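PDB 4R3U: 2-hydroxyisobutanoyl-CoA mutase large subunit from Aquincola tertiaricarbonis, which forms, with a small cobalamin-binding subunit, the mutase that interconverts 2-hydroxyisobutyryl-CoA and (S)-3-hydroxybutyryl-CoA, and itself binds the acyl-CoA substrate. Local coordinates for residues His341-Ala346 and His377-Asp382; Leu349-Tyr354 and Glu383-Pro388. All coordinates share one frame; numbering follows the deposited sequence.

Contact 1 of 2, residues His341-Ala346 and His377-Asp382. With 3HC (3-hydroxybutanoyl-coenzyme A), chain E.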
ATOM      1  N   HIS A 341      -8.713   3.229  18.427  1.00 19.80           N
ATOM      2  CA  HIS A 341      -9.289   3.124  17.103  1.00 17.97           C
ATOM      3  C   HIS A 341      -8.389   4.023  16.273  1.00 23.14           C
ATOM      4  O   HIS A 341      -7.869   5.035  16.768  1.00 23.69           O
ATOM      5  CB  HIS A 341     -10.726   3.662  17.049  1.00 17.43           C
ATOM      6  CG  HIS A 341     -11.274   3.785  15.644  1.00 18.44           C
ATOM      7  ND1 HIS A 341     -11.620   2.672  14.893  1.00 18.72           N
ATOM      8  CD2 HIS A 341     -11.471   4.883  14.886  1.00 18.42           C
ATOM      9  CE1 HIS A 341     -12.009   3.123  13.726  1.00 17.04           C
ATOM     10  NE2 HIS A 341     -11.960   4.444  13.677  1.00 17.39           N
ATOM     11  N   CYS A 342      -8.201   3.655  15.013  1.00 22.10           N
ATOM     12  CA  CYS A 342      -7.359   4.420  14.103  1.00 21.13           C
ATOM     13  C   CYS A 342      -8.125   4.691  12.804  1.00 20.62           C
ATOM     14  O   CYS A 342      -8.902   3.858  12.350  1.00 19.29           O
ATOM     15  CB  CYS A 342      -6.044   3.675  13.843  1.00 21.26           C
ATOM     16  SG  CYS A 342      -4.804   4.624  12.932  1.00 24.27           S
ATOM     17  N   GLN A 343      -7.904   5.863  12.221  1.00 17.58           N
ATOM     18  CA  GLN A 343      -8.447   6.218  10.924  1.00 16.40           C
ATOM     19  C   GLN A 343      -7.271   6.739  10.154  1.00 19.59           C
ATOM     20  O   GLN A 343      -6.433   7.441  10.725  1.00 20.14           O
ATOM     21  CB  GLN A 343      -9.565   7.268  11.026  1.00 16.63           C
ATOM     22  CG  GLN A 343     -10.261   7.555   9.682  1.00 13.38           C
ATOM     23  CD  GLN A 343     -11.443   8.492   9.801  1.00 19.26           C
ATOM     24  OE1 GLN A 343     -11.977   8.761  10.881  1.00 14.24           O
ATOM     25  NE2 GLN A 343     -11.913   8.978   8.686  1.00 15.09           N
ATOM     26  N   THR A 344      -7.185   6.377   8.868  1.00 16.78           N
ATOM     27  CA  THR A 344      -6.124   6.823   7.986  1.00 16.51           C
ATOM     28  C   THR A 344      -6.318   8.321   7.736  1.00 22.21           C
ATOM     29  O   THR A 344      -7.459   8.818   7.856  1.00 22.43           O
ATOM     30  CB  THR A 344      -6.038   5.907   6.742  1.00 20.20           C
ATOM     31  OG1 THR A 344      -7.242   5.998   5.979  1.00 23.29           O
ATOM     32  CG2 THR A 344      -5.769   4.437   7.106  1.00 14.64           C
ATOM     33  N   ALA A 345      -5.205   9.068   7.466  1.00 19.22           N
ATOM     34  CA  ALA A 345      -5.279  10.511   7.253  1.00 18.23           C
ATOM     35  C   ALA A 345      -5.990  10.942   5.979  1.00 21.89           C
ATOM     36  O   ALA A 345      -5.430  10.901   4.869  1.00 22.20           O
ATOM     37  CB  ALA A 345      -3.896  11.125   7.321  1.00 19.20           C
ATOM     38  N   ALA A 346      -7.212  11.433   6.154  1.00 19.03           N
ATOM     39  CA  ALA A 346      -8.072  11.965   5.108  1.00 17.45           C
ATOM     40  C   ALA A 346      -7.415  13.252   4.484  1.00 25.16           C
ATOM     41  O   ALA A 346      -7.502  13.466   3.266  1.00 26.06           O
ATOM     42  CB  ALA A 346      -9.390  12.292   5.728  1.00 17.04           C
ATOM     43  N   HIS A 377     -10.520   2.294  10.533  1.00 17.03           N
ATOM     44  CA  HIS A 377     -11.295   2.784   9.422  1.00 15.83           C
ATOM     45  C   HIS A 377     -10.250   3.193   8.352  1.00 21.83           C
ATOM     46  O   HIS A 377      -9.360   4.023   8.609  1.00 19.76           O
ATOM     47  CB  HIS A 377     -12.139   4.022   9.797  1.00 15.89           C
ATOM     48  CG  HIS A 377     -12.804   4.678   8.606  1.00 17.67           C
ATOM     49  ND1 HIS A 377     -14.121   4.390   8.254  1.00 18.66           N
ATOM     50  CD2 HIS A 377     -12.304   5.570   7.717  1.00 17.56           C
ATOM     51  CE1 HIS A 377     -14.360   5.086   7.157  1.00 17.47           C
ATOM     52  NE2 HIS A 377     -13.309   5.833   6.811  1.00 17.31           N
ATOM     53  N   THR A 378     -10.403   2.650   7.136  1.00 20.99           N
ATOM     54  CA  THR A 378      -9.618   3.061   5.985  1.00 20.20           C
ATOM     55  C   THR A 378     -10.502   3.996   5.155  1.00 22.89           C
ATOM     56  O   THR A 378     -11.685   3.688   4.929  1.00 23.49           O
ATOM     57  CB  THR A 378      -9.090   1.859   5.189  1.00 25.28           C
ATOM     58  OG1 THR A 378     -10.056   0.819   5.188  1.00 22.84           O
ATOM     59  CG2 THR A 378      -7.772   1.339   5.725  1.00 24.53           C
ATOM     60  N   ASN A 379      -9.942   5.135   4.696  1.00 18.45           N
ATOM     61  CA  ASN A 379     -10.732   6.079   3.918  1.00 18.23           C
ATOM     62  C   ASN A 379     -10.985   5.580   2.506  1.00 21.15           C
ATOM     63  O   ASN A 379     -10.276   4.675   2.057  1.00 21.96           O
ATOM     64  CB  ASN A 379     -10.080   7.467   3.895  1.00 15.49           C
ATOM     65  CG  ASN A 379      -9.870   8.052   5.249  1.00 27.99           C
ATOM     66  OD1 ASN A 379     -10.681   7.878   6.160  1.00 17.51           O
ATOM     67  ND2 ASN A 379      -8.738   8.723   5.417  1.00 26.49           N
ATOM     68  N   GLY A 380     -12.013   6.145   1.855  1.00 17.46           N
ATOM     69  CA  GLY A 380     -12.377   5.855   0.479  1.00 17.42           C
ATOM     70  C   GLY A 380     -11.526   6.714  -0.447  1.00 22.38           C
ATOM     71  O   GLY A 380     -11.057   7.793  -0.043  1.00 20.76           O
ATOM     72  N   TYR A 381     -11.326   6.238  -1.722  1.00 20.35           N
ATOM     73  CA  TYR A 381     -10.558   6.960  -2.725  1.00 20.40           C
ATOM     74  C   TYR A 381     -11.246   8.271  -3.111  1.00 25.81           C
ATOM     75  O   TYR A 381     -10.588   9.180  -3.628  1.00 28.23           O
ATOM     76  CB  TYR A 381     -10.238   6.083  -3.954  1.00 20.60           C
ATOM     77  CG  TYR A 381     -11.440   5.350  -4.516  1.00 20.74           C
ATOM     78  CD1 TYR A 381     -12.483   6.043  -5.143  1.00 22.49           C
ATOM     79  CD2 TYR A 381     -11.513   3.962  -4.478  1.00 19.80           C
ATOM     80  CE1 TYR A 381     -13.582   5.364  -5.686  1.00 21.88           C
ATOM     81  CE2 TYR A 381     -12.608   3.275  -5.017  1.00 19.13           C
ATOM     82  CZ  TYR A 381     -13.635   3.977  -5.623  1.00 23.77           C
ATOM     83  OH  TYR A 381     -14.700   3.282  -6.167  1.00 28.56           O
ATOM     84  N   ASP A 382     -12.551   8.389  -2.798  1.00 23.36           N
ATOM     85  CA  ASP A 382     -13.404   9.548  -3.062  1.00 23.20           C
ATOM     86  C   ASP A 382     -13.460  10.573  -1.895  1.00 25.71           C
ATOM     87  O   ASP A 382     -14.324  11.461  -1.886  1.00 26.36           O
ATOM     88  CB  ASP A 382     -14.815   9.088  -3.503  1.00 24.61           C
ATOM     89  CG  ASP A 382     -15.635   8.146  -2.603  1.00 27.40           C
ATOM     90  OD1 ASP A 382     -15.152   7.783  -1.502  1.00 27.74           O
ATOM     91  OD2 ASP A 382     -16.766   7.785  -3.001  1.00 26.28           O
TER
HETATM   92  N1A 3HC E 801      -6.925 -11.853  22.601  0.50 46.88           N
HETATM   93  C2A 3HC E 801      -8.096 -12.068  23.481  0.50 45.91           C
HETATM   94  N3A 3HC E 801      -9.101 -11.007  23.338  0.50 44.89           N
HETATM   95  C4A 3HC E 801      -8.929  -9.977  22.475  0.50 45.41           C
HETATM   96  C5A 3HC E 801      -7.820  -9.860  21.713  0.50 46.16           C
HETATM   97  C6A 3HC E 801      -6.832 -10.777  21.799  0.50 45.41           C
HETATM   98  N6A 3HC E 801      -5.760 -10.607  21.026  0.50 43.70           N
HETATM   99  N7A 3HC E 801      -7.964  -8.757  20.972  0.50 44.40           N
HETATM  100  C8A 3HC E 801      -9.139  -8.208  21.263  0.50 42.80           C
HETATM  101  N9A 3HC E 801      -9.720  -8.940  22.209  0.50 42.50           N
HETATM  102  C1B 3HC E 801     -11.043  -8.743  22.875  0.50 38.06           C
HETATM  103  C2B 3HC E 801     -11.098  -7.475  23.701  0.50 35.54           C
HETATM  104  O2B 3HC E 801     -10.613  -7.687  25.030  0.50 35.58           O
HETATM  105  C3B 3HC E 801     -12.582  -7.147  23.680  0.50 38.73           C
HETATM  106  O3B 3HC E 801     -13.298  -7.933  24.664  0.50 44.84           O
HETATM  107  P3B 3HC E 801     -14.423  -7.315  25.645  0.50 43.89           P
HETATM  108  O7A 3HC E 801     -15.448  -6.816  24.706  0.50 45.33           O
HETATM  109  O8A 3HC E 801     -14.828  -8.509  26.427  0.50 47.76           O
HETATM  110  O9A 3HC E 801     -13.664  -6.289  26.396  0.50 39.49           O
HETATM  111  C4B 3HC E 801     -13.026  -7.604  22.295  0.50 36.96           C
HETATM  112  O4B 3HC E 801     -12.059  -8.606  21.855  0.50 38.51           O
HETATM  113  C5B 3HC E 801     -13.113  -6.418  21.319  0.50 34.44           C
HETATM  114  O5B 3HC E 801     -11.785  -5.971  20.963  0.50 33.39           O
HETATM  115  P1A 3HC E 801     -11.208  -4.487  21.306  0.50 33.76           P
HETATM  116  O1A 3HC E 801     -11.886  -3.896  22.492  0.50 34.58           O
HETATM  117  O2A 3HC E 801      -9.737  -4.557  21.307  0.50 32.48           O
HETATM  118  O3A 3HC E 801     -11.655  -3.769  19.899  0.50 33.55           O
HETATM  119  P2A 3HC E 801     -12.975  -2.862  19.626  0.50 29.74           P
HETATM  120  O4A 3HC E 801     -12.973  -2.489  18.203  0.50 28.43           O
HETATM  121  O5A 3HC E 801     -14.192  -3.488  20.197  0.50 33.02           O
HETATM  122  O6A 3HC E 801     -12.640  -1.595  20.512  0.50 28.82           O
HETATM  123  CBP 3HC E 801     -11.891   0.649  21.035  0.50 27.99           C
HETATM  124  CCP 3HC E 801     -11.616  -0.630  20.216  0.50 29.25           C
HETATM  125  CDP 3HC E 801     -11.670   0.282  22.508  0.50 26.17           C
HETATM  126  CEP 3HC E 801     -10.865   1.725  20.660  0.50 28.00           C
HETATM  127  CAP 3HC E 801     -13.359   1.154  20.825  0.50 27.59           C
HETATM  128  OAP 3HC E 801     -13.729   2.272  21.661  0.50 27.43           O
HETATM  129  C9P 3HC E 801     -13.825   1.346  19.353  0.50 28.49           C
HETATM  130  O9P 3HC E 801     -14.310   0.413  18.711  0.50 29.02           O
HETATM  131  N8P 3HC E 801     -13.759   2.596  18.869  0.50 28.88           N
HETATM  132  C7P 3HC E 801     -14.237   2.914  17.519  0.50 26.92           C
HETATM  133  C6P 3HC E 801     -14.286   4.422  17.317  0.50 24.04           C
HETATM  134  C5P 3HC E 801     -14.680   4.805  15.887  0.50 21.79           C
HETATM  135  O5P 3HC E 801     -14.827   3.970  14.990  0.50 21.65           O
HETATM  136  N4P 3HC E 801     -14.844   6.122  15.726  0.50 20.57           N
HETATM  137  C3P 3HC E 801     -15.198   6.712  14.443  0.50 22.35           C
HETATM  138  C2P 3HC E 801     -14.728   8.141  14.455  0.50 22.78           C
HETATM  139  S1P 3HC E 801     -15.027   8.962  12.860  0.50 26.37           S
HETATM  140  C1  3HC E 801     -14.393  10.584  13.317  0.50 27.73           C
HETATM  141  O1  3HC E 801     -14.609  11.121  14.401  0.50 27.03           O
HETATM  142  C2  3HC E 801     -13.458  11.266  12.302  0.50 29.36           C
HETATM  143  C3  3HC E 801     -14.225  11.903  11.140  0.50 31.51           C
HETATM  144  O3  3HC E 801     -15.010  10.909  10.491  0.50 33.43           O
HETATM  145  C4  3HC E 801     -15.113  13.061  11.621  0.50 31.00           C
HETATM  146  O   HOH W   1      -6.221   7.535   4.064  1.00 15.65           O
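Two neighbouring parallel strands of the TIM barrel, 340-344 and 375-377, meet where Cys342, Gln343 and Thr344 run beside His377, and the loop after the second strand continues the contact through Asn379. His377 N donates to Cys342 O at 2.9 Å and Thr344 N to His377 O at 3.2 Å, a parallel bridge that straddles Gln343. Gln343 and His377 therefore project from the same face of the sheet and lie side by side, amide and imidazole planes 64° apart, with Gln343 CG 3.5 Å from His377 CD2. Gln343 CG is anti to the backbone N (chi1 -174°) and the chain beyond is extended, long enough to bring OE1 to 3.2 Å from C2 of 3-hydroxybutanoyl-CoA. Its NE2 donates to Asn379 OD1 at 3.0 Å, almost in its own amide plane, although the two amide planes stand 70° apart. Asn379, with a donor and an acceptor on one short side chain, also gives ND2 to Thr344 O (2.8 Å), approaching from above that carbonyl plane, while Asn379 N donates to Thr344 OG1. An alanine at Asn379 would probably leave Gln343 NE2 without this acceptor and its amide freer to turn. Nearer the pantetheine arm, O5P of the ligand sits over the centre of the His341 ring, whose ND1 bonds Ser375. Asn379, lining the 5'-deoxyadenosine pocket but one shell back from the acyl-CoA, thus helps fix the rotation of the Gln343 amide that touches the acyl group.

Contact 2 of 2, residues Leu349-Tyr354 and Glu383-Pro388. With 5AD (5'-deoxyadenosine), chain G.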
ATOM      1  N   LEU A 349      -5.197  12.777   1.269  1.00 20.28           N
ATOM      2  CA  LEU A 349      -5.891  12.338   0.070  1.00 18.70           C
ATOM      3  C   LEU A 349      -6.277  13.498  -0.830  1.00 21.53           C
ATOM      4  O   LEU A 349      -6.536  14.603  -0.349  1.00 22.17           O
ATOM      5  CB  LEU A 349      -7.091  11.438   0.436  1.00 17.55           C
ATOM      6  CG  LEU A 349      -6.825  10.260   1.421  1.00 18.86           C
ATOM      7  CD1 LEU A 349      -8.031   9.380   1.543  1.00 18.72           C
ATOM      8  CD2 LEU A 349      -5.692   9.378   0.961  1.00 18.16           C
ATOM      9  N   THR A 350      -6.284  13.247  -2.145  1.00 20.30           N
ATOM     10  CA  THR A 350      -6.514  14.264  -3.181  1.00 20.81           C
ATOM     11  C   THR A 350      -7.748  14.105  -4.055  1.00 23.73           C
ATOM     12  O   THR A 350      -8.242  12.999  -4.242  1.00 23.31           O
ATOM     13  CB  THR A 350      -5.250  14.414  -4.086  1.00 20.71           C
ATOM     14  OG1 THR A 350      -5.070  13.217  -4.811  1.00 18.77           O
ATOM     15  CG2 THR A 350      -3.973  14.712  -3.301  1.00 18.00           C
ATOM     16  N   LYS A 351      -8.227  15.242  -4.599  1.00 23.15           N
ATOM     17  CA  LYS A 351      -9.286  15.349  -5.600  1.00 23.51           C
ATOM     18  C   LYS A 351      -8.601  15.014  -6.955  1.00 24.75           C
ATOM     19  O   LYS A 351      -9.027  14.045  -7.585  1.00 24.57           O
ATOM     20  CB  LYS A 351      -9.962  16.745  -5.605  1.00 26.25           C
ATOM     21  CG  LYS A 351     -11.231  16.837  -6.476  1.00 30.22           C
ATOM     22  CD  LYS A 351     -11.945  18.174  -6.313  1.00 44.31           C
ATOM     23  CE  LYS A 351     -13.180  18.327  -7.184  1.00 54.90           C
ATOM     24  NZ  LYS A 351     -14.404  17.692  -6.607  1.00 43.93           N
ATOM     25  N   PRO A 352      -7.480  15.654  -7.383  1.00 22.99           N
ATOM     26  CA  PRO A 352      -6.833  15.196  -8.628  1.00 22.85           C
ATOM     27  C   PRO A 352      -6.267  13.784  -8.465  1.00 27.85           C
ATOM     28  O   PRO A 352      -5.797  13.422  -7.367  1.00 28.35           O
ATOM     29  CB  PRO A 352      -5.709  16.216  -8.847  1.00 24.14           C
ATOM     30  CG  PRO A 352      -5.446  16.802  -7.546  1.00 27.25           C
ATOM     31  CD  PRO A 352      -6.733  16.791  -6.791  1.00 24.13           C
ATOM     32  N   GLN A 353      -6.361  12.962  -9.533  1.00 24.06           N
ATOM     33  CA  GLN A 353      -5.828  11.595  -9.564  1.00 22.26           C
ATOM     34  C   GLN A 353      -6.282  10.772  -8.356  1.00 25.24           C
ATOM     35  O   GLN A 353      -5.490   9.996  -7.790  1.00 24.24           O
ATOM     36  CB  GLN A 353      -4.290  11.634  -9.669  1.00 22.66           C
ATOM     37  CG  GLN A 353      -3.775  12.374 -10.892  1.00 19.86           C
ATOM     38  CD  GLN A 353      -2.301  12.173 -11.041  1.00 29.80           C
ATOM     39  OE1 GLN A 353      -1.528  13.138 -11.103  1.00 32.23           O
ATOM     40  NE2 GLN A 353      -1.906  10.908 -11.180  1.00 23.97           N
ATOM     41  N   TYR A 354      -7.563  10.952  -7.956  1.00 22.70           N
ATOM     42  CA  TYR A 354      -8.166  10.310  -6.782  1.00 21.79           C
ATOM     43  C   TYR A 354      -7.855   8.829  -6.565  1.00 27.59           C
ATOM     44  O   TYR A 354      -7.726   8.452  -5.404  1.00 30.24           O
ATOM     45  CB  TYR A 354      -9.675  10.627  -6.620  1.00 21.39           C
ATOM     46  CG  TYR A 354     -10.566   9.882  -7.592  1.00 20.02           C
ATOM     47  CD1 TYR A 354     -10.820  10.389  -8.858  1.00 20.80           C
ATOM     48  CD2 TYR A 354     -11.123   8.643  -7.257  1.00 20.38           C
ATOM     49  CE1 TYR A 354     -11.554   9.664  -9.795  1.00 22.28           C
ATOM     50  CE2 TYR A 354     -11.874   7.911  -8.180  1.00 20.95           C
ATOM     51  CZ  TYR A 354     -12.083   8.427  -9.452  1.00 28.52           C
ATOM     52  OH  TYR A 354     -12.849   7.756 -10.374  1.00 29.28           O
ATOM     53  N   GLU A 383     -12.503  10.486  -0.957  1.00 21.35           N
ATOM     54  CA  GLU A 383     -12.416  11.344   0.226  1.00 20.79           C
ATOM     55  C   GLU A 383     -12.529  12.849  -0.043  1.00 26.21           C
ATOM     56  O   GLU A 383     -13.252  13.540   0.665  1.00 26.27           O
ATOM     57  CB  GLU A 383     -11.141  11.009   1.029  1.00 20.88           C
ATOM     58  CG  GLU A 383     -10.987  11.760   2.344  1.00 21.19           C
ATOM     59  CD  GLU A 383     -11.976  11.503   3.463  1.00 40.81           C
ATOM     60  OE1 GLU A 383     -12.194  12.452   4.245  1.00 47.39           O
ATOM     61  OE2 GLU A 383     -12.484  10.367   3.602  1.00 41.21           O
ATOM     62  N   ALA A 384     -11.832  13.361  -1.070  1.00 25.13           N
ATOM     63  CA  ALA A 384     -11.838  14.793  -1.352  1.00 24.38           C
ATOM     64  C   ALA A 384     -13.078  15.309  -2.112  1.00 24.68           C
ATOM     65  O   ALA A 384     -13.237  16.518  -2.285  1.00 23.35           O
ATOM     66  CB  ALA A 384     -10.551  15.189  -2.043  1.00 25.10           C
ATOM     67  N   PHE A 385     -13.980  14.402  -2.503  1.00 22.01           N
ATOM     68  CA  PHE A 385     -15.209  14.750  -3.214  1.00 20.59           C
ATOM     69  C   PHE A 385     -16.454  14.763  -2.327  1.00 24.89           C
ATOM     70  O   PHE A 385     -17.148  15.775  -2.265  1.00 26.13           O
ATOM     71  CB  PHE A 385     -15.455  13.791  -4.360  1.00 20.53           C
ATOM     72  CG  PHE A 385     -14.433  13.793  -5.457  1.00 20.76           C
ATOM     73  CD1 PHE A 385     -13.222  13.129  -5.298  1.00 21.56           C
ATOM     74  CD2 PHE A 385     -14.737  14.335  -6.705  1.00 22.31           C
ATOM     75  CE1 PHE A 385     -12.290  13.097  -6.329  1.00 22.82           C
ATOM     76  CE2 PHE A 385     -13.813  14.300  -7.741  1.00 24.63           C
ATOM     77  CZ  PHE A 385     -12.597  13.672  -7.547  1.00 23.89           C
ATOM     78  N   ALA A 386     -16.783  13.617  -1.701  1.00 23.56           N
ATOM     79  CA  ALA A 386     -18.035  13.454  -0.949  1.00 23.37           C
ATOM     80  C   ALA A 386     -17.970  12.290   0.015  1.00 25.60           C
ATOM     81  O   ALA A 386     -17.011  11.510  -0.028  1.00 23.36           O
ATOM     82  CB  ALA A 386     -19.184  13.208  -1.932  1.00 23.56           C
ATOM     83  N   ILE A 387     -19.046  12.126   0.851  1.00 23.87           N
ATOM     84  CA  ILE A 387     -19.175  10.951   1.725  1.00 22.97           C
ATOM     85  C   ILE A 387     -19.139   9.687   0.835  1.00 21.64           C
ATOM     86  O   ILE A 387     -19.526   9.766  -0.338  1.00 20.30           O
ATOM     87  CB  ILE A 387     -20.324  11.019   2.763  1.00 25.04           C
ATOM     88  CG1 ILE A 387     -21.712  11.198   2.082  1.00 26.24           C
ATOM     89  CG2 ILE A 387     -20.013  12.086   3.829  1.00 22.28           C
ATOM     90  CD1 ILE A 387     -22.825  10.743   2.883  1.00 25.01           C
ATOM     91  N   PRO A 388     -18.542   8.578   1.287  1.00 19.04           N
ATOM     92  CA  PRO A 388     -18.290   7.459   0.359  1.00 20.18           C
ATOM     93  C   PRO A 388     -19.417   6.668  -0.273  1.00 24.24           C
ATOM     94  O   PRO A 388     -20.499   6.507   0.295  1.00 25.56           O
ATOM     95  CB  PRO A 388     -17.348   6.543   1.159  1.00 20.49           C
ATOM     96  CG  PRO A 388     -17.683   6.847   2.550  1.00 21.32           C
ATOM     97  CD  PRO A 388     -17.892   8.320   2.581  1.00 18.43           C
TER
HETATM   98  N1  5AD G 803     -19.861   8.155   5.638  0.50 17.93           N
HETATM   99  C2  5AD G 803     -18.548   7.690   5.599  0.50 20.21           C
HETATM  100  N3  5AD G 803     -17.501   8.557   6.001  0.50 23.69           N
HETATM  101  C4  5AD G 803     -17.806   9.777   6.494  0.50 26.69           C
HETATM  102  N9  5AD G 803     -17.051  10.785   6.936  0.50 27.68           N
HETATM  103  C8  5AD G 803     -17.873  11.733   7.393  0.50 27.15           C
HETATM  104  N7  5AD G 803     -19.126  11.376   7.165  0.50 26.55           N
HETATM  105  C5  5AD G 803     -19.096  10.153   6.624  0.50 26.02           C
HETATM  106  C6  5AD G 803     -20.087   9.347   6.213  0.50 21.43           C
HETATM  107  N6  5AD G 803     -21.307   9.843   6.326  0.50 21.65           N
HETATM  108  C1' 5AD G 803     -15.616  10.833   7.265  0.50 27.53           C
HETATM  109  C2' 5AD G 803     -14.672  10.781   6.115  0.50 28.76           C
HETATM  110  C3' 5AD G 803     -13.520  11.630   6.628  0.50 31.13           C
HETATM  111  C4' 5AD G 803     -13.931  12.118   8.018  0.50 30.21           C
HETATM  112  C5' 5AD G 803     -13.570  13.591   8.174  0.50 30.69           C
HETATM  113  O4' 5AD G 803     -15.332  12.063   7.950  0.50 28.07           O
HETATM  114  O2' 5AD G 803     -14.211   9.432   5.959  0.50 27.47           O
HETATM  115  O3' 5AD G 803     -12.327  10.825   6.681  0.50 32.43           O
HETATM  116  O   HOH W   2     -10.644  11.835  -3.051  1.00 15.77           O
HETATM  117  O   HOH W   3     -14.804  17.984  -3.971  1.00 31.05           O
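Lys351 and Phe385 pack closely where two loops meet, the aliphatic run of the lysine crossing the aromatic ring at about a right angle. Lys351 CG lies over one face, 3.9 Å from the ring centroid and displaced toward the rim, a CH-pi contact. At the ring edge Tyr354 CB reaches Phe385 CE1 at 3.6 Å, and the two ring planes are 81° apart. This side is partly open to solvent. The other end is buried: Leu349 CD1 packs on Glu383 CB at 3.5 Å, using only the aliphatic base of the glutamate, and Ala384, whose bare methyl lets the chains approach, brings CB to 3.5 Å from Lys351 N.

Polar links between the segments run through water. One water bridges Thr350 O and Ala384 N; another accepts from Lys351 NZ and donates to Ala384 O. Lys351 packs its CG on the ring and still reaches this water because its chain is extended as far as CE and NZ turns off at chi4 (82°). Ala384 O also bonds Gln126 of the small subunit.

Glu383 bends at chi2 (66°), which turns CD away from Leu349, and OE2 accepts from O2' of 5'-deoxyadenosine at 3.1 Å. Ile387 and Pro388 line the adenine, and Glu383 O accepts from cobalamin. Loops that follow barrel strands and carry the cofactor site in this way are characteristic of the TIM-barrel subunit of B12-dependent acyl-CoA mutases.

In the fold
The two contacts interlock along the chain: strand 340-344 opens contact 1, residues 349-354 of the following loop belong to contact 2, and helix 357-370 crosses over to strand 375-377. Residues 377-382 of contact 1 and then 383-388 of contact 2 follow without a break. This is one beta-alpha-beta crossover of the barrel, with contact 1 starting in the parallel sheet and contact 2 formed by the loops beyond it. Their centres lie 11 Å apart, and they touch where Asn379 CB meets Leu349 CD1 at 3.7 Å. Both contacts border 5'-deoxyadenosine and cobalamin; contact 1, deeper, adds the acyl-CoA, and contact 2 the small subunit. Together they connect the substrate pocket to the cofactor.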